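Local coordinates for aspartate--tRNA(Asp/Asn) ligase (Sulfolobus tokodaii, PDB 1WYD), which probably aspartylates both tRNA(Asp) and tRNA(Asn), first activating L-aspartate with ATP to Asp-AMP and then passing the aspartyl group to the acceptor end of the tRNA, at residues A8-E13 and R83-H88; T158-A163 and V202-P207; L190-M195 and S225-M230. One frame throughout, in Å; residues are numbered along the deposited sequence.

Interaction 1: A8-E13 and R83-H88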
ATOM      1  N   ALA B   8     -10.882 -25.361 -10.029  1.00 57.86           N
ATOM      2  CA  ALA B   8     -11.236 -25.730  -8.670  1.00 59.54           C
ATOM      3  C   ALA B   8     -12.755 -25.642  -8.365  1.00 60.48           C
ATOM      4  O   ALA B   8     -13.222 -26.225  -7.394  1.00 60.87           O
ATOM      5  CB  ALA B   8     -10.433 -24.867  -7.679  1.00 59.39           C
ATOM      6  N   ASP B   9     -13.497 -24.920  -9.202  1.00 61.48           N
ATOM      7  CA  ASP B   9     -14.950 -24.755  -9.080  1.00 62.57           C
ATOM      8  C   ASP B   9     -15.763 -26.039  -9.346  1.00 64.31           C
ATOM      9  O   ASP B   9     -16.939 -26.134  -8.941  1.00 64.71           O
ATOM     10  CB  ASP B   9     -15.429 -23.731 -10.114  1.00 62.03           C
ATOM     11  CG  ASP B   9     -15.085 -22.311  -9.756  1.00 60.00           C
ATOM     12  OD1 ASP B   9     -15.374 -21.425 -10.586  1.00 59.60           O
ATOM     13  OD2 ASP B   9     -14.561 -21.974  -8.684  1.00 57.61           O
ATOM     14  N   VAL B  10     -15.148 -26.986 -10.066  1.00 65.42           N
ATOM     15  CA  VAL B  10     -15.789 -28.219 -10.533  1.00 66.33           C
ATOM     16  C   VAL B  10     -15.661 -29.366  -9.506  1.00 67.01           C
ATOM     17  O   VAL B  10     -14.563 -29.655  -9.025  1.00 67.28           O
ATOM     18  CB  VAL B  10     -15.192 -28.654 -11.908  1.00 66.32           C
ATOM     19  CG1 VAL B  10     -15.999 -29.773 -12.524  1.00 67.19           C
ATOM     20  CG2 VAL B  10     -15.116 -27.468 -12.874  1.00 65.72           C
ATOM     21  N   THR B  11     -16.790 -29.994  -9.162  1.00 67.67           N
ATOM     22  CA  THR B  11     -16.826 -31.152  -8.244  1.00 68.33           C
ATOM     23  C   THR B  11     -17.396 -32.377  -8.969  1.00 68.66           C
ATOM     24  O   THR B  11     -18.044 -32.211 -10.016  1.00 68.17           O
ATOM     25  CB  THR B  11     -17.708 -30.876  -7.014  1.00 68.09           C
ATOM     26  OG1 THR B  11     -18.969 -30.355  -7.448  1.00 68.83           O
ATOM     27  CG2 THR B  11     -17.128 -29.784  -6.137  1.00 68.79           C
ATOM     28  N   PRO B  12     -17.175 -33.590  -8.421  1.00 69.39           N
ATOM     29  CA  PRO B  12     -17.778 -34.822  -8.980  1.00 69.86           C
ATOM     30  C   PRO B  12     -19.261 -34.646  -9.278  1.00 70.46           C
ATOM     31  O   PRO B  12     -19.753 -35.227 -10.252  1.00 70.32           O
ATOM     32  CB  PRO B  12     -17.561 -35.877  -7.892  1.00 69.71           C
ATOM     33  CG  PRO B  12     -16.401 -35.379  -7.058  1.00 70.23           C
ATOM     34  CD  PRO B  12     -16.316 -33.878  -7.253  1.00 69.33           C
ATOM     35  N   GLU B  13     -19.934 -33.810  -8.480  1.00 71.36           N
ATOM     36  CA  GLU B  13     -21.326 -33.423  -8.713  1.00 72.05           C
ATOM     37  C   GLU B  13     -21.559 -32.661 -10.019  1.00 71.52           C
ATOM     38  O   GLU B  13     -22.591 -32.009 -10.174  1.00 71.38           O
ATOM     39  CB  GLU B  13     -21.849 -32.597  -7.525  1.00 72.84           C
ATOM     40  CG  GLU B  13     -23.247 -33.006  -7.059  1.00 76.12           C
ATOM     41  CD  GLU B  13     -23.708 -32.298  -5.786  1.00 80.06           C
ATOM     42  OE1 GLU B  13     -24.932 -32.321  -5.502  1.00 80.49           O
ATOM     43  OE2 GLU B  13     -22.858 -31.720  -5.063  1.00 82.35           O
ATOM     44  N   ARG B  83      -8.963 -34.074  -7.702  1.00 70.57           N
ATOM     45  CA  ARG B  83     -10.217 -33.626  -7.084  1.00 70.12           C
ATOM     46  C   ARG B  83     -11.408 -34.474  -7.536  1.00 69.15           C
ATOM     47  O   ARG B  83     -12.562 -34.045  -7.434  1.00 69.14           O
ATOM     48  CB  ARG B  83     -10.512 -32.180  -7.466  1.00 70.42           C
ATOM     49  CG  ARG B  83      -9.819 -31.101  -6.664  1.00 71.85           C
ATOM     50  CD  ARG B  83     -10.013 -29.716  -7.307  1.00 74.02           C
ATOM     51  NE  ARG B  83      -8.914 -29.425  -8.226  1.00 75.28           N
ATOM     52  CZ  ARG B  83      -7.908 -28.611  -7.939  1.00 75.43           C
ATOM     53  NH1 ARG B  83      -7.873 -27.974  -6.768  1.00 74.85           N
ATOM     54  NH2 ARG B  83      -6.942 -28.424  -8.830  1.00 76.17           N
ATOM     55  N   GLY B  84     -11.118 -35.655  -8.071  1.00 68.14           N
ATOM     56  CA  GLY B  84     -12.148 -36.565  -8.538  1.00 67.26           C
ATOM     57  C   GLY B  84     -12.729 -36.320  -9.923  1.00 66.24           C
ATOM     58  O   GLY B  84     -13.705 -36.978 -10.291  1.00 66.75           O
ATOM     59  N   ILE B  85     -12.148 -35.404 -10.697  1.00 65.00           N
ATOM     60  CA  ILE B  85     -12.651 -35.135 -12.045  1.00 63.72           C
ATOM     61  C   ILE B  85     -11.596 -34.916 -13.127  1.00 63.15           C
ATOM     62  O   ILE B  85     -10.395 -34.790 -12.861  1.00 62.89           O
ATOM     63  CB  ILE B  85     -13.625 -33.930 -12.075  1.00 63.78           C
ATOM     64  CG1 ILE B  85     -12.965 -32.689 -11.455  1.00 62.87           C
ATOM     65  CG2 ILE B  85     -14.981 -34.294 -11.459  1.00 63.83           C
ATOM     66  CD1 ILE B  85     -12.740 -31.580 -12.461  1.00 62.64           C
ATOM     67  N   GLU B  86     -12.111 -34.866 -14.353  1.00 62.19           N
ATOM     68  CA  GLU B  86     -11.373 -34.514 -15.542  1.00 61.54           C
ATOM     69  C   GLU B  86     -12.363 -33.975 -16.577  1.00 60.89           C
ATOM     70  O   GLU B  86     -13.550 -34.304 -16.544  1.00 59.86           O
ATOM     71  CB  GLU B  86     -10.593 -35.717 -16.099  1.00 61.55           C
ATOM     72  CG  GLU B  86     -11.264 -37.066 -15.926  1.00 62.22           C
ATOM     73  CD  GLU B  86     -10.680 -38.140 -16.825  1.00 63.67           C
ATOM     74  OE1 GLU B  86      -9.487 -38.509 -16.647  1.00 61.89           O
ATOM     75  OE2 GLU B  86     -11.430 -38.618 -17.713  1.00 65.14           O
ATOM     76  N   LEU B  87     -11.841 -33.143 -17.481  1.00 60.58           N
ATOM     77  CA  LEU B  87     -12.585 -32.513 -18.557  1.00 59.91           C
ATOM     78  C   LEU B  87     -12.292 -33.261 -19.836  1.00 60.56           C
ATOM     79  O   LEU B  87     -11.131 -33.412 -20.207  1.00 60.42           O
ATOM     80  CB  LEU B  87     -12.092 -31.080 -18.727  1.00 59.71           C
ATOM     81  CG  LEU B  87     -13.047 -29.910 -18.990  1.00 57.86           C
ATOM     82  CD1 LEU B  87     -12.341 -28.876 -19.780  1.00 53.31           C
ATOM     83  CD2 LEU B  87     -14.310 -30.344 -19.673  1.00 53.01           C
ATOM     84  N   HIS B  88     -13.336 -33.715 -20.525  1.00 61.11           N
ATOM     85  CA  HIS B  88     -13.159 -34.436 -21.777  1.00 61.82           C
ATOM     86  C   HIS B  88     -13.307 -33.433 -22.899  1.00 61.54           C
ATOM     87  O   HIS B  88     -14.394 -32.945 -23.157  1.00 62.03           O
ATOM     88  CB  HIS B  88     -14.159 -35.595 -21.880  1.00 62.38           C
ATOM     89  CG  HIS B  88     -13.769 -36.796 -21.064  1.00 65.56           C
ATOM     90  ND1 HIS B  88     -14.198 -38.074 -21.363  1.00 66.59           N
ATOM     91  CD2 HIS B  88     -12.983 -36.913 -19.963  1.00 67.20           C
ATOM     92  CE1 HIS B  88     -13.698 -38.922 -20.481  1.00 67.31           C
ATOM     93  NE2 HIS B  88     -12.954 -38.245 -19.623  1.00 68.16           N
TER

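Interaction 2: T158-A163 and V202-P207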
ATOM      1  N   THR B 158       3.159   8.647   2.984  1.00 35.74           N
ATOM      2  CA  THR B 158       4.084   9.726   3.238  1.00 34.97           C
ATOM      3  C   THR B 158       5.102   9.878   2.058  1.00 34.60           C
ATOM      4  O   THR B 158       5.207   8.985   1.182  1.00 33.32           O
ATOM      5  CB  THR B 158       4.788   9.564   4.562  1.00 34.02           C
ATOM      6  OG1 THR B 158       5.323   8.247   4.653  1.00 36.27           O
ATOM      7  CG2 THR B 158       3.798   9.648   5.691  1.00 37.48           C
ATOM      8  N   PRO B 159       5.770  11.032   1.982  1.00 34.24           N
ATOM      9  CA  PRO B 159       6.653  11.311   0.825  1.00 34.42           C
ATOM     10  C   PRO B 159       7.791  10.305   0.761  1.00 34.87           C
ATOM     11  O   PRO B 159       8.375   9.911   1.788  1.00 34.02           O
ATOM     12  CB  PRO B 159       7.195  12.700   1.122  1.00 34.03           C
ATOM     13  CG  PRO B 159       6.203  13.283   2.018  1.00 35.38           C
ATOM     14  CD  PRO B 159       5.709  12.167   2.915  1.00 33.68           C
ATOM     15  N   LYS B 160       8.070   9.857  -0.449  1.00 35.45           N
ATOM     16  CA  LYS B 160       9.163   8.935  -0.649  1.00 35.72           C
ATOM     17  C   LYS B 160      10.451   9.683  -1.057  1.00 36.27           C
ATOM     18  O   LYS B 160      11.553   9.206  -0.781  1.00 36.05           O
ATOM     19  CB  LYS B 160       8.785   7.853  -1.671  1.00 35.27           C
ATOM     20  CG  LYS B 160       7.592   6.976  -1.283  1.00 36.03           C
ATOM     21  CD  LYS B 160       7.773   6.451   0.127  1.00 39.98           C
ATOM     22  CE  LYS B 160       6.484   6.013   0.744  1.00 40.62           C
ATOM     23  NZ  LYS B 160       6.667   5.673   2.140  1.00 44.42           N
ATOM     24  N   ILE B 161      10.303  10.823  -1.717  1.00 36.35           N
ATOM     25  CA  ILE B 161      11.441  11.679  -2.035  1.00 35.89           C
ATOM     26  C   ILE B 161      11.567  12.777  -1.004  1.00 36.40           C
ATOM     27  O   ILE B 161      10.617  13.548  -0.814  1.00 36.31           O
ATOM     28  CB  ILE B 161      11.293  12.338  -3.428  1.00 36.05           C
ATOM     29  CG1 ILE B 161      11.322  11.264  -4.504  1.00 33.79           C
ATOM     30  CG2 ILE B 161      12.441  13.369  -3.641  1.00 34.90           C
ATOM     31  CD1 ILE B 161      10.998  11.765  -5.867  1.00 36.81           C
ATOM     32  N   ILE B 162      12.740  12.859  -0.363  1.00 36.62           N
ATOM     33  CA  ILE B 162      12.954  13.780   0.746  1.00 37.77           C
ATOM     34  C   ILE B 162      14.204  14.630   0.559  1.00 39.85           C
ATOM     35  O   ILE B 162      15.085  14.261  -0.209  1.00 39.64           O
ATOM     36  CB  ILE B 162      13.071  13.003   2.049  1.00 38.11           C
ATOM     37  CG1 ILE B 162      14.269  12.038   2.007  1.00 36.54           C
ATOM     38  CG2 ILE B 162      11.706  12.294   2.363  1.00 36.62           C
ATOM     39  CD1 ILE B 162      14.551  11.357   3.369  1.00 36.96           C
ATOM     40  N   ALA B 163      14.279  15.750   1.262  1.00 41.24           N
ATOM     41  CA  ALA B 163      15.414  16.629   1.125  1.00 43.94           C
ATOM     42  C   ALA B 163      16.680  16.081   1.789  1.00 45.86           C
ATOM     43  O   ALA B 163      17.715  16.026   1.165  1.00 45.49           O
ATOM     44  CB  ALA B 163      15.096  18.022   1.628  1.00 42.93           C
ATOM     45  N   VAL B 202      -1.902   5.567  13.044  1.00 35.89           N
ATOM     46  CA  VAL B 202      -1.661   5.497  11.589  1.00 35.02           C
ATOM     47  C   VAL B 202      -0.835   4.303  11.143  1.00 34.26           C
ATOM     48  O   VAL B 202       0.077   3.918  11.801  1.00 35.30           O
ATOM     49  CB  VAL B 202      -0.939   6.776  11.116  1.00 35.29           C
ATOM     50  CG1 VAL B 202      -1.829   7.960  11.316  1.00 35.83           C
ATOM     51  CG2 VAL B 202       0.408   6.938  11.858  1.00 31.63           C
ATOM     52  N   PHE B 203      -1.135   3.719  10.011  1.00 34.13           N
ATOM     53  CA  PHE B 203      -0.152   2.808   9.434  1.00 34.35           C
ATOM     54  C   PHE B 203       0.170   3.145   7.969  1.00 34.64           C
ATOM     55  O   PHE B 203      -0.609   3.821   7.300  1.00 33.61           O
ATOM     56  CB  PHE B 203      -0.579   1.372   9.510  1.00 33.02           C
ATOM     57  CG  PHE B 203      -1.820   1.040   8.722  1.00 33.57           C
ATOM     58  CD1 PHE B 203      -3.119   1.234   9.266  1.00 31.00           C
ATOM     59  CD2 PHE B 203      -1.712   0.412   7.490  1.00 34.04           C
ATOM     60  CE1 PHE B 203      -4.254   0.906   8.521  1.00 23.32           C
ATOM     61  CE2 PHE B 203      -2.842   0.052   6.790  1.00 33.74           C
ATOM     62  CZ  PHE B 203      -4.118   0.278   7.329  1.00 28.90           C
ATOM     63  N   GLU B 204       1.275   2.580   7.479  1.00 34.52           N
ATOM     64  CA  GLU B 204       1.554   2.614   6.068  1.00 35.40           C
ATOM     65  C   GLU B 204       2.288   1.343   5.649  1.00 35.63           C
ATOM     66  O   GLU B 204       3.178   0.861   6.339  1.00 36.46           O
ATOM     67  CB  GLU B 204       2.323   3.918   5.774  1.00 34.93           C
ATOM     68  CG  GLU B 204       3.271   3.902   4.590  1.00 38.32           C
ATOM     69  CD  GLU B 204       3.653   5.292   4.093  1.00 35.41           C
ATOM     70  OE1 GLU B 204       3.975   6.175   4.906  1.00 37.58           O
ATOM     71  OE2 GLU B 204       3.653   5.496   2.887  1.00 40.95           O
ATOM     72  N   VAL B 205       1.885   0.770   4.534  1.00 35.65           N
ATOM     73  CA  VAL B 205       2.624  -0.325   3.934  1.00 36.14           C
ATOM     74  C   VAL B 205       3.094   0.280   2.598  1.00 35.39           C
ATOM     75  O   VAL B 205       2.262   0.716   1.799  1.00 34.82           O
ATOM     76  CB  VAL B 205       1.713  -1.545   3.636  1.00 35.83           C
ATOM     77  CG1 VAL B 205       2.524  -2.728   3.220  1.00 36.11           C
ATOM     78  CG2 VAL B 205       0.887  -1.948   4.853  1.00 39.50           C
ATOM     79  N   ALA B 206       4.398   0.303   2.349  1.00 34.71           N
ATOM     80  CA  ALA B 206       4.901   1.039   1.167  1.00 34.40           C
ATOM     81  C   ALA B 206       6.382   0.803   0.953  1.00 34.46           C
ATOM     82  O   ALA B 206       7.095   0.404   1.891  1.00 33.99           O
ATOM     83  CB  ALA B 206       4.649   2.499   1.334  1.00 33.39           C
ATOM     84  N   PRO B 207       6.874   1.099  -0.260  1.00 34.20           N
ATOM     85  CA  PRO B 207       8.294   0.915  -0.548  1.00 32.92           C
ATOM     86  C   PRO B 207       9.162   1.845   0.304  1.00 33.02           C
ATOM     87  O   PRO B 207       8.741   2.938   0.681  1.00 31.75           O
ATOM     88  CB  PRO B 207       8.377   1.242  -2.038  1.00 34.63           C
ATOM     89  CG  PRO B 207       6.882   1.177  -2.507  1.00 33.71           C
ATOM     90  CD  PRO B 207       6.148   1.686  -1.398  1.00 32.94           C
TER
HETATM   91  O   HOH W   1       7.681   3.328   3.282  1.00 28.34           O

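Interaction 3: L190-M195 and S225-M230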
ATOM      1  N   LEU B 190       9.791  10.027  10.281  1.00 42.60           N
ATOM      2  CA  LEU B 190       9.383  11.357  10.686  1.00 43.58           C
ATOM      3  C   LEU B 190       7.924  11.632  10.347  1.00 43.28           C
ATOM      4  O   LEU B 190       7.196  12.182  11.175  1.00 44.16           O
ATOM      5  CB  LEU B 190      10.272  12.442  10.020  1.00 44.67           C
ATOM      6  CG  LEU B 190       9.741  13.892  10.074  1.00 44.92           C
ATOM      7  CD1 LEU B 190       9.772  14.460  11.505  1.00 45.53           C
ATOM      8  CD2 LEU B 190      10.531  14.826   9.124  1.00 48.99           C
ATOM      9  N   TYR B 191       7.493  11.222   9.154  1.00 43.04           N
ATOM     10  CA  TYR B 191       6.161  11.561   8.672  1.00 42.83           C
ATOM     11  C   TYR B 191       5.041  10.859   9.432  1.00 43.28           C
ATOM     12  O   TYR B 191       3.979  11.467   9.657  1.00 43.65           O
ATOM     13  CB  TYR B 191       6.073  11.361   7.177  1.00 42.94           C
ATOM     14  CG  TYR B 191       6.974  12.362   6.431  1.00 46.17           C
ATOM     15  CD1 TYR B 191       8.270  12.002   6.036  1.00 47.07           C
ATOM     16  CD2 TYR B 191       6.548  13.670   6.181  1.00 46.84           C
ATOM     17  CE1 TYR B 191       9.113  12.912   5.367  1.00 51.11           C
ATOM     18  CE2 TYR B 191       7.377  14.588   5.522  1.00 51.07           C
ATOM     19  CZ  TYR B 191       8.664  14.197   5.123  1.00 52.84           C
ATOM     20  OH  TYR B 191       9.504  15.085   4.479  1.00 57.84           O
ATOM     21  N   LYS B 192       5.282   9.622   9.862  1.00 42.04           N
ATOM     22  CA  LYS B 192       4.247   8.857  10.546  1.00 42.33           C
ATOM     23  C   LYS B 192       4.123   9.358  11.975  1.00 42.52           C
ATOM     24  O   LYS B 192       3.030   9.393  12.531  1.00 43.49           O
ATOM     25  CB  LYS B 192       4.497   7.334  10.455  1.00 41.73           C
ATOM     26  CG  LYS B 192       5.716   6.848  11.171  1.00 39.48           C
ATOM     27  CD  LYS B 192       6.009   5.391  10.873  1.00 40.49           C
ATOM     28  CE  LYS B 192       7.076   4.884  11.858  1.00 40.86           C
ATOM     29  NZ  LYS B 192       7.459   3.481  11.680  1.00 41.11           N
ATOM     30  N   GLU B 193       5.236   9.817  12.549  1.00 42.84           N
ATOM     31  CA  GLU B 193       5.181  10.486  13.849  1.00 41.89           C
ATOM     32  C   GLU B 193       4.318  11.718  13.727  1.00 42.02           C
ATOM     33  O   GLU B 193       3.440  11.946  14.560  1.00 42.44           O
ATOM     34  CB  GLU B 193       6.570  10.866  14.340  1.00 42.09           C
ATOM     35  CG  GLU B 193       7.496   9.673  14.543  1.00 41.18           C
ATOM     36  CD  GLU B 193       8.683   9.991  15.441  1.00 45.11           C
ATOM     37  OE1 GLU B 193       8.487  10.612  16.515  1.00 44.47           O
ATOM     38  OE2 GLU B 193       9.818   9.583  15.097  1.00 46.33           O
ATOM     39  N   LEU B 194       4.563  12.495  12.669  1.00 40.93           N
ATOM     40  CA  LEU B 194       3.814  13.705  12.399  1.00 40.04           C
ATOM     41  C   LEU B 194       2.326  13.429  12.278  1.00 39.75           C
ATOM     42  O   LEU B 194       1.509  14.166  12.855  1.00 38.95           O
ATOM     43  CB  LEU B 194       4.305  14.396  11.098  1.00 39.72           C
ATOM     44  CG  LEU B 194       5.728  14.984  11.132  1.00 38.60           C
ATOM     45  CD1 LEU B 194       5.913  15.965  10.002  1.00 37.99           C
ATOM     46  CD2 LEU B 194       6.067  15.632  12.472  1.00 36.91           C
ATOM     47  N   MET B 195       1.989  12.414  11.483  1.00 39.00           N
ATOM     48  CA  MET B 195       0.602  12.062  11.238  1.00 39.42           C
ATOM     49  C   MET B 195       0.005  11.422  12.481  1.00 40.09           C
ATOM     50  O   MET B 195      -1.202  11.475  12.664  1.00 40.77           O
ATOM     51  CB  MET B 195       0.459  11.100  10.061  1.00 39.61           C
ATOM     52  CG  MET B 195       0.874  11.675   8.738  1.00 40.95           C
ATOM     53  SD  MET B 195      -0.207  12.954   8.211  1.00 46.10           S
ATOM     54  CE  MET B 195      -1.576  11.999   7.652  1.00 42.12           C
ATOM     55  N   SER B 225       7.985  -1.827   3.622  1.00 39.05           N
ATOM     56  CA  SER B 225       8.029  -1.622   5.039  1.00 38.88           C
ATOM     57  C   SER B 225       6.569  -1.465   5.512  1.00 39.78           C
ATOM     58  O   SER B 225       5.750  -0.810   4.849  1.00 39.61           O
ATOM     59  CB  SER B 225       8.905  -0.391   5.309  1.00 39.55           C
ATOM     60  OG  SER B 225       8.885   0.077   6.662  1.00 40.85           O
ATOM     61  N   MET B 226       6.263  -2.117   6.644  1.00 39.13           N
ATOM     62  CA  MET B 226       4.940  -2.134   7.261  1.00 38.61           C
ATOM     63  C   MET B 226       5.055  -1.390   8.589  1.00 38.43           C
ATOM     64  O   MET B 226       5.562  -1.937   9.584  1.00 38.11           O
ATOM     65  CB  MET B 226       4.477  -3.576   7.499  1.00 38.25           C
ATOM     66  CG  MET B 226       4.687  -4.540   6.300  1.00 40.17           C
ATOM     67  SD  MET B 226       4.494  -6.282   6.693  1.00 42.13           S
ATOM     68  CE  MET B 226       2.715  -6.448   6.760  1.00 41.51           C
ATOM     69  N   ASP B 227       4.537  -0.165   8.604  1.00 38.32           N
ATOM     70  CA  ASP B 227       4.793   0.813   9.674  1.00 39.02           C
ATOM     71  C   ASP B 227       3.558   1.219  10.413  1.00 39.39           C
ATOM     72  O   ASP B 227       2.468   1.379   9.811  1.00 40.20           O
ATOM     73  CB  ASP B 227       5.438   2.088   9.113  1.00 38.56           C
ATOM     74  CG  ASP B 227       6.896   1.904   8.840  1.00 39.87           C
ATOM     75  OD1 ASP B 227       7.722   2.032   9.789  1.00 42.25           O
ATOM     76  OD2 ASP B 227       7.317   1.598   7.720  1.00 40.07           O
ATOM     77  N   VAL B 228       3.746   1.472  11.704  1.00 39.63           N
ATOM     78  CA  VAL B 228       2.651   1.757  12.606  1.00 39.21           C
ATOM     79  C   VAL B 228       3.128   2.738  13.628  1.00 39.50           C
ATOM     80  O   VAL B 228       4.208   2.574  14.175  1.00 40.56           O
ATOM     81  CB  VAL B 228       2.220   0.457  13.275  1.00 39.53           C
ATOM     82  CG1 VAL B 228       1.267   0.706  14.447  1.00 38.37           C
ATOM     83  CG2 VAL B 228       1.620  -0.469  12.222  1.00 37.57           C
ATOM     84  N   GLU B 229       2.329   3.757  13.896  1.00 39.15           N
ATOM     85  CA  GLU B 229       2.720   4.792  14.833  1.00 40.02           C
ATOM     86  C   GLU B 229       1.478   5.087  15.655  1.00 40.80           C
ATOM     87  O   GLU B 229       0.397   5.244  15.097  1.00 42.45           O
ATOM     88  CB  GLU B 229       3.244   6.055  14.089  1.00 39.55           C
ATOM     89  CG  GLU B 229       4.187   6.951  14.904  1.00 38.80           C
ATOM     90  CD  GLU B 229       5.497   6.277  15.347  1.00 40.32           C
ATOM     91  OE1 GLU B 229       6.117   6.728  16.332  1.00 38.15           O
ATOM     92  OE2 GLU B 229       5.955   5.306  14.705  1.00 43.84           O
ATOM     93  N   MET B 230       1.615   5.115  16.975  1.00 41.29           N
ATOM     94  CA  MET B 230       0.468   5.162  17.874  1.00 41.67           C
ATOM     95  C   MET B 230       0.662   6.238  18.940  1.00 41.44           C
ATOM     96  O   MET B 230       1.558   6.153  19.761  1.00 40.67           O
ATOM     97  CB  MET B 230       0.233   3.770  18.486  1.00 41.93           C
ATOM     98  CG  MET B 230      -1.055   3.619  19.249  1.00 45.20           C
ATOM     99  SD  MET B 230      -1.228   2.015  20.210  1.00 49.37           S
ATOM    100  CE  MET B 230      -2.915   1.848  20.070  1.00 47.46           C
TER

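Interaction 1: A8-E13 and R83-H88
Pro-12 and Ile-85 touch where the backbone of loop 8-13 passes the turn leading into strand 85-89, the two segments coming nearest at the CA atoms of Pro-12 and Gly-84, 5.9 Å apart. Ile-85 carries most of the apolar contact, with a different branch for each partner. Its CG2 rests on the peptide link between Thr-11 and Pro-12, 3.8 Å from Pro-12 CA. The other branch starts with CG1 between the backbone N and the carbonyl carbon (chi1 55°) and ends with CD1 at Val-10, 3.7 Å from Val-10 CG1. The two side chains cross at about a right angle, so the contact is confined to Ile-85 CD1 against Val-10 CB and CG1. Beside them, the Pro-12 ring turns its CD toward Arg-83 O at 3.8 Å. Gly-84 suits this spot: its phi is positive (82°), and a CB there would point at the proline ring and come tightly against Pro-12 CG. At the other end of the contact the long Arg-83 chain is bent at chi3 (-92°), which turns NE out of the line of the chain; the guanidinium lies with one face to Ala-8, whose CB is 4.1 Å from Arg-83 NH1. The polar tip has its partner outside the two segments: Arg-83 NH2 bonds to Leu-45 O, while Ala-8 N bonds to Thr-43 OG1. The contact thus packs the chain leading into strand 18-31 against the OB-fold sheet: Val-10 and Ile-85 both reach Trp-21 of strand 18-31 and Val-75 of strand 68-77, and beyond them strand 85-89 is bonded between strands 44-50 and 68-77.

Interaction 2: T158-A163 and V202-P207
Glu-204 turns its carboxylate to the start of segment 158-163, where Thr-158 and Lys-160 converge on it. Thr-158 N is shared by both oxygens, 3.2 Å from Glu-204 OE2 and equally far from Glu-204 OE1, approaching on their syn side but 26° out of the carboxylate plane. Thr-158 OG1 also donates to Glu-204 OE1, at a very short 2.5 Å. Lys-160 meets the glutamate tip to tip, its NZ forming a salt bridge to Glu-204 OE2 at 3.1 Å that is weak as a hydrogen bond. A water then joins Lys-160 NZ to Pro-207 O, 2.8 Å from each. An alanine in place of Glu-204 would probably leave the buried ammonium of Lys-160 without its counter-charge and the N-H and hydroxyl of Thr-158 without these acceptors. Around this shell Phe-157 and Pro-188 pack on Glu-204, and Tyr-191 on Thr-158. Farther out, Glu-222 of the second subunit accepts from Lys-160 N, Arg-422 of that subunit bonds to Ile-161 O, and Pro-159 packs on its Phe-420. The Thr-Pro pair after strand 154-155 fits motif 1 of class II synthetases, here tied to the first motif 2 strand at the dimer interface.

Interaction 3: L190-M195 and S225-M230
Lys-192, on helix 189-199, reaches across Glu-229 to Asp-227 on strand 222-231, the helix and strand axes running 37° apart. Its CB lies beside Glu-229 CB, and the first torsion (chi1 66°) sets CG between the backbone N and the carbonyl carbon, 3.9 Å from Glu-229 CB. From there the chain is extended: Lys-192 CD passes Asp-227 CB at 3.8 Å, and CE comes 3.1 Å from Glu-229 OE2. The tip, NZ, forms a salt bridge with Asp-227 OD1, modelled at a very short 2.4 Å, and a long one, 3.8 Å, to Glu-229 OE2. Lys-192 NZ also makes a weak hydrogen bond to Phe-397 O. Each acid has a further partner: Ser-225 OG bonds to Asp-227 OD2, again very short, so exact lengths at Asp-227 are doubtful, and Arg-359 makes a salt bridge to Glu-229 OE2. Alongside, Glu-193 CG packs 3.7 Å from Glu-229 OE1; the two carboxylate planes are turned 26° apart, and Glu-193 OE1 is bonded to His-394. Lys-192 belongs to the segment predicted to bind L-aspartate, and Arg-359 is predicted to bind the same substrate. The like charges of Glu-193 OE1 and Glu-229 OE1, 4.6 Å apart, are probably offset by Arg-359 and His-394. This buried network therefore probably fixes the basic groups lining the aspartate pocket, with Glu-229 as the second-shell acid between them.

Overall arrangement
Interactions 2 and 3 are two parts of one catalytic-domain core, their centres 9 Å apart. Neighbouring strands 201-209 and 222-231, the antiparallel pair of motif 2, join them directly: Glu-204 O lies 2.8 Å from Asp-227 N, a probable hydrogen bond. A second link is Thr-158 CG2 against Tyr-191 CB at 3.2 Å. Both touch the second subunit. Interaction 3 lies nearer the predicted aspartate site, the Glu-229 and Arg-359 side chains being about 3 Å apart; in interaction 2 the Pro-207 side chain is about 9 Å from that of Leu-401, predicted to bind ATP. Interaction 1 belongs to the OB-fold domain, across the chain's centre, its own centre 46 and 48 Å from theirs.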